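Local coordinates for serine proteinase inhibitor 1 (Myxoma virus, PDB 6BJ5), which inhibits serine proteases as a poxviral member of the serpin family and is important for the virulence of the virus, at residues A[196-207]-A[212-224]. Residues are numbered along the deposited sequence; the frame is centred on the assembly and turned at random.
Sequences VGYSVTELPYKR and MLLVVPDDLGEIV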
loop_
_atom_site.group_PDB
_atom_site.type_symbol
_atom_site.label_atom_id
_atom_site.label_comp_id
_atom_site.label_asym_id
_atom_site.label_seq_id
_atom_site.Cartn_x
_atom_site.Cartn_y
_atom_site.Cartn_z
ATOM N N VAL A 196 9.483 -22.026 -3.192
ATOM C CA VAL A 196 10.575 -22.819 -2.671
ATOM C C VAL A 196 10.157 -23.256 -1.287
ATOM O O VAL A 196 10.939 -23.217 -0.342
ATOM C CB VAL A 196 11.871 -22.008 -2.648
ATOM C CG1 VAL A 196 12.386 -21.775 -4.055
ATOM C CG2 VAL A 196 11.611 -20.668 -1.972
ATOM N N GLY A 197 8.905 -23.682 -1.180
ATOM C CA GLY A 197 8.333 -24.111 0.082
ATOM C C GLY A 197 7.918 -22.954 0.977
ATOM O O GLY A 197 8.740 -22.134 1.404
ATOM N N TYR A 198 6.630 -22.918 1.296
ATOM C CA TYR A 198 6.022 -21.852 2.080
ATOM C C TYR A 198 4.585 -22.251 2.379
ATOM O O TYR A 198 4.047 -23.194 1.792
ATOM C CB TYR A 198 6.064 -20.501 1.346
ATOM C CG TYR A 198 5.264 -20.409 0.046
ATOM C CD1 TYR A 198 3.920 -20.026 0.052
ATOM C CD2 TYR A 198 5.864 -20.672 -1.178
ATOM C CE1 TYR A 198 3.196 -19.925 -1.120
ATOM C CE2 TYR A 198 5.147 -20.579 -2.357
ATOM C CZ TYR A 198 3.814 -20.201 -2.320
ATOM O OH TYR A 198 3.097 -20.110 -3.489
ATOM N N SER A 199 3.962 -21.504 3.277
ATOM C CA SER A 199 2.547 -21.649 3.560
ATOM C C SER A 199 1.858 -20.308 3.368
ATOM O O SER A 199 2.499 -19.258 3.314
ATOM C CB SER A 199 2.302 -22.134 4.981
ATOM O OG SER A 199 2.733 -21.136 5.867
ATOM N N VAL A 200 0.536 -20.357 3.265
ATOM C CA VAL A 200 -0.289 -19.158 3.206
ATOM C C VAL A 200 -1.487 -19.407 4.104
ATOM O O VAL A 200 -2.078 -20.491 4.071
ATOM C CB VAL A 200 -0.731 -18.818 1.765
ATOM C CG1 VAL A 200 -1.576 -17.557 1.737
ATOM C CG2 VAL A 200 0.472 -18.662 0.859
ATOM N N THR A 201 -1.827 -18.421 4.928
ATOM C CA THR A 201 -2.855 -18.587 5.940
ATOM C C THR A 201 -3.708 -17.329 5.978
ATOM O O THR A 201 -3.173 -16.220 5.997
ATOM C CB THR A 201 -2.204 -18.848 7.312
ATOM O OG1 THR A 201 -1.354 -20.005 7.231
ATOM C CG2 THR A 201 -3.260 -19.035 8.399
ATOM N N GLU A 202 -5.027 -17.496 6.047
ATOM C CA GLU A 202 -5.944 -16.368 5.973
ATOM C C GLU A 202 -6.469 -16.035 7.358
ATOM O O GLU A 202 -7.229 -16.803 7.951
ATOM C CB GLU A 202 -7.098 -16.649 5.004
ATOM C CG GLU A 202 -7.932 -15.404 4.813
ATOM C CD GLU A 202 -8.917 -15.480 3.689
ATOM O OE1 GLU A 202 -8.502 -15.779 2.547
ATOM O OE2 GLU A 202 -10.090 -15.152 3.929
ATOM N N LEU A 203 -6.106 -14.866 7.838
ATOM C CA LEU A 203 -6.599 -14.336 9.096
ATOM C C LEU A 203 -7.714 -13.356 8.795
ATOM O O LEU A 203 -7.440 -12.245 8.324
ATOM C CB LEU A 203 -5.469 -13.644 9.853
ATOM C CG LEU A 203 -4.203 -14.462 10.069
ATOM C CD1 LEU A 203 -3.076 -13.525 10.442
ATOM C CD2 LEU A 203 -4.433 -15.443 11.192
ATOM N N PRO A 204 -8.976 -13.718 8.977
ATOM C CA PRO A 204 -10.052 -12.773 8.674
ATOM C C PRO A 204 -10.233 -11.703 9.739
ATOM O O PRO A 204 -10.110 -11.954 10.939
ATOM C CB PRO A 204 -11.290 -13.674 8.599
ATOM C CG PRO A 204 -10.961 -14.840 9.461
ATOM C CD PRO A 204 -9.487 -15.073 9.267
ATOM N N TYR A 205 -10.603 -10.508 9.280
ATOM C CA TYR A 205 -10.940 -9.416 10.182
ATOM C C TYR A 205 -12.412 -9.515 10.530
ATOM O O TYR A 205 -13.151 -10.298 9.937
ATOM C CB TYR A 205 -10.638 -8.053 9.556
ATOM C CG TYR A 205 -9.170 -7.800 9.381
ATOM C CD1 TYR A 205 -8.363 -7.504 10.466
ATOM C CD2 TYR A 205 -8.583 -7.911 8.125
ATOM C CE1 TYR A 205 -7.017 -7.312 10.298
ATOM C CE2 TYR A 205 -7.252 -7.717 7.945
ATOM C CZ TYR A 205 -6.468 -7.426 9.034
ATOM O OH TYR A 205 -5.123 -7.239 8.855
ATOM N N LYS A 206 -12.842 -8.705 11.505
ATOM C CA LYS A 206 -14.185 -8.875 12.057
ATOM C C LYS A 206 -15.254 -8.518 11.027
ATOM O O LYS A 206 -16.364 -9.053 11.074
ATOM C CB LYS A 206 -14.329 -8.052 13.345
ATOM C CG LYS A 206 -15.753 -7.801 13.833
ATOM C CD LYS A 206 -15.755 -6.895 15.069
ATOM C CE LYS A 206 -17.147 -6.353 15.408
ATOM N NZ LYS A 206 -17.047 -5.051 16.139
ATOM N N ARG A 207 -14.920 -7.668 10.052
ATOM C CA ARG A 207 -15.850 -7.381 8.963
ATOM C C ARG A 207 -16.103 -8.620 8.103
ATOM O O ARG A 207 -17.219 -8.835 7.623
ATOM C CB ARG A 207 -15.298 -6.235 8.106
ATOM C CG ARG A 207 -15.102 -4.864 8.808
ATOM C CD ARG A 207 -16.402 -4.220 9.323
ATOM N NE ARG A 207 -16.992 -4.961 10.438
ATOM C CZ ARG A 207 -18.169 -4.688 10.991
ATOM N NH1 ARG A 207 -18.616 -5.431 11.996
ATOM N NH2 ARG A 207 -18.900 -3.679 10.541
ATOM N N MET A 212 -6.218 -10.883 6.256
ATOM C CA MET A 212 -4.772 -10.907 6.101
ATOM C C MET A 212 -4.331 -12.280 5.632
ATOM O O MET A 212 -4.673 -13.295 6.239
ATOM C CB MET A 212 -4.042 -10.515 7.385
ATOM C CG MET A 212 -2.527 -10.593 7.227
ATOM S SD MET A 212 -1.544 -9.985 8.616
ATOM C CE MET A 212 -1.702 -8.214 8.369
ATOM N N LEU A 213 -3.618 -12.299 4.525
ATOM C CA LEU A 213 -2.915 -13.479 4.075
ATOM C C LEU A 213 -1.526 -13.393 4.667
ATOM O O LEU A 213 -0.830 -12.388 4.479
ATOM C CB LEU A 213 -2.862 -13.534 2.547
ATOM C CG LEU A 213 -4.231 -13.568 1.853
ATOM C CD1 LEU A 213 -4.049 -13.561 0.363
ATOM C CD2 LEU A 213 -5.053 -14.784 2.294
ATOM N N LEU A 214 -1.143 -14.422 5.408
ATOM C CA LEU A 214 0.178 -14.515 5.998
ATOM C C LEU A 214 0.926 -15.604 5.230
ATOM O O LEU A 214 0.439 -16.735 5.105
ATOM C CB LEU A 214 0.062 -14.803 7.489
ATOM C CG LEU A 214 1.314 -15.168 8.300
ATOM C CD1 LEU A 214 2.231 -13.964 8.472
ATOM C CD2 LEU A 214 0.931 -15.729 9.646
ATOM N N VAL A 215 2.069 -15.232 4.677
ATOM C CA VAL A 215 2.902 -16.045 3.804
ATOM C C VAL A 215 4.215 -16.296 4.531
ATOM O O VAL A 215 4.980 -15.347 4.758
ATOM C CB VAL A 215 3.144 -15.325 2.463
ATOM C CG1 VAL A 215 3.994 -16.174 1.494
ATOM C CG2 VAL A 215 1.809 -14.928 1.819
ATOM N N VAL A 216 4.495 -17.547 4.889
ATOM C CA VAL A 216 5.710 -17.880 5.638
ATOM C C VAL A 216 6.582 -18.761 4.752
ATOM O O VAL A 216 6.287 -19.958 4.599
ATOM C CB VAL A 216 5.400 -18.579 6.969
ATOM C CG1 VAL A 216 6.716 -18.892 7.683
ATOM C CG2 VAL A 216 4.451 -17.758 7.859
ATOM N N PRO A 217 7.681 -18.245 4.169
ATOM C CA PRO A 217 8.450 -19.043 3.207
ATOM C C PRO A 217 9.820 -19.452 3.701
ATOM O O PRO A 217 10.318 -18.931 4.703
ATOM C CB PRO A 217 8.590 -18.083 2.024
ATOM C CG PRO A 217 8.862 -16.762 2.727
ATOM C CD PRO A 217 8.042 -16.819 4.057
ATOM N N ASP A 218 10.449 -20.382 2.987
ATOM C CA ASP A 218 11.855 -20.679 3.230
ATOM C C ASP A 218 12.786 -19.666 2.569
ATOM O O ASP A 218 13.953 -19.569 2.967
ATOM C CB ASP A 218 12.179 -22.086 2.722
ATOM C CG ASP A 218 11.318 -23.165 3.379
ATOM O OD1 ASP A 218 10.830 -22.952 4.516
ATOM O OD2 ASP A 218 11.118 -24.224 2.744
ATOM N N ASP A 219 12.281 -18.909 1.589
ATOM C CA ASP A 219 13.026 -17.858 0.888
ATOM C C ASP A 219 12.027 -16.766 0.532
ATOM O O ASP A 219 11.195 -16.951 -0.365
ATOM C CB ASP A 219 13.721 -18.380 -0.373
ATOM C CG ASP A 219 14.648 -17.337 -1.031
ATOM O OD1 ASP A 219 14.535 -16.127 -0.731
ATOM O OD2 ASP A 219 15.479 -17.720 -1.888
ATOM N N LEU A 220 12.090 -15.647 1.248
ATOM C CA LEU A 220 11.133 -14.575 1.009
ATOM C C LEU A 220 11.359 -13.928 -0.353
ATOM O O LEU A 220 10.413 -13.780 -1.140
ATOM C CB LEU A 220 11.238 -13.542 2.125
ATOM C CG LEU A 220 10.320 -12.337 2.055
ATOM C CD1 LEU A 220 8.885 -12.814 2.080
ATOM C CD2 LEU A 220 10.628 -11.464 3.255
ATOM N N GLY A 221 12.618 -13.605 -0.677
ATOM C CA GLY A 221 12.905 -12.918 -1.928
ATOM C C GLY A 221 12.382 -13.648 -3.148
ATOM O O GLY A 221 11.983 -13.021 -4.136
ATOM N N GLU A 222 12.354 -14.978 -3.092
ATOM C CA GLU A 222 11.764 -15.747 -4.178
ATOM C C GLU A 222 10.255 -15.527 -4.254
ATOM O O GLU A 222 9.695 -15.439 -5.354
ATOM C CB GLU A 222 12.127 -17.220 -4.024
ATOM C CG GLU A 222 12.301 -17.921 -5.371
ATOM C CD GLU A 222 13.485 -17.358 -6.191
ATOM O OE1 GLU A 222 14.380 -16.706 -5.608
ATOM O OE2 GLU A 222 13.517 -17.565 -7.427
ATOM N N ILE A 223 9.573 -15.467 -3.106
ATOM C CA ILE A 223 8.142 -15.154 -3.112
ATOM C C ILE A 223 7.894 -13.769 -3.696
ATOM O O ILE A 223 6.921 -13.547 -4.425
ATOM C CB ILE A 223 7.556 -15.255 -1.699
ATOM C CG1 ILE A 223 7.665 -16.680 -1.188
ATOM C CG2 ILE A 223 6.107 -14.809 -1.714
ATOM C CD1 ILE A 223 6.937 -17.635 -2.053
ATOM N N VAL A 224 8.741 -12.806 -3.346
ATOM C CA VAL A 224 8.555 -11.446 -3.837
ATOM C C VAL A 224 8.630 -11.424 -5.361
ATOM O O VAL A 224 7.771 -10.848 -6.040
ATOM C CB VAL A 224 9.578 -10.503 -3.188
ATOM C CG1 VAL A 224 9.650 -9.192 -3.938
ATOM C CG2 VAL A 224 9.209 -10.265 -1.736
HETATM O O HOH W 1 1.028 -19.268 6.556
#
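Y198 meets P217, V215 and I223 where strand 198-204 pairs with strand 210-217 in an antiparallel hairpin of serpin sheet B. Its CB lies against P217 CB at 3.6 Å. CG has I223 CD1, from the helix after the second strand, 3.9 Å away. CD1 faces V215 CG1 at 4.1 Å. I223 CD1 stands over one face near CD2 and CE2, 3.7 Å from the centroid, a CH-pi contact. V200 CG2 sits at the ring edge, in plane. The tip, OH, is hydrogen-bonded to W235 NE1. A chi1 of 64° sets CG between the backbone N and the carbonyl carbon and brings the ring against I223. Backbone bonds pair S199 with V216, T201 with L214 and L203 with M212. D218 N closes the end on G197 O at 2.9 Å. One water bridges the S199 and T201 hydroxyls and donates to L214 O at 3.0 Å. E202 lays its CB and CG on L213 CD2. Its OE1 is hydrogen-bonded to Y21 OH and its OE2 salt-bridged to K23 NZ, both of the other chain. M212, L213 and V215 pair antiparallel with a strand of that chain, extending the sheet. Main-chain bonds thus fix the register, while the Y198 ring ties the hairpin to helix 220-226 and its OH to helix 229-238.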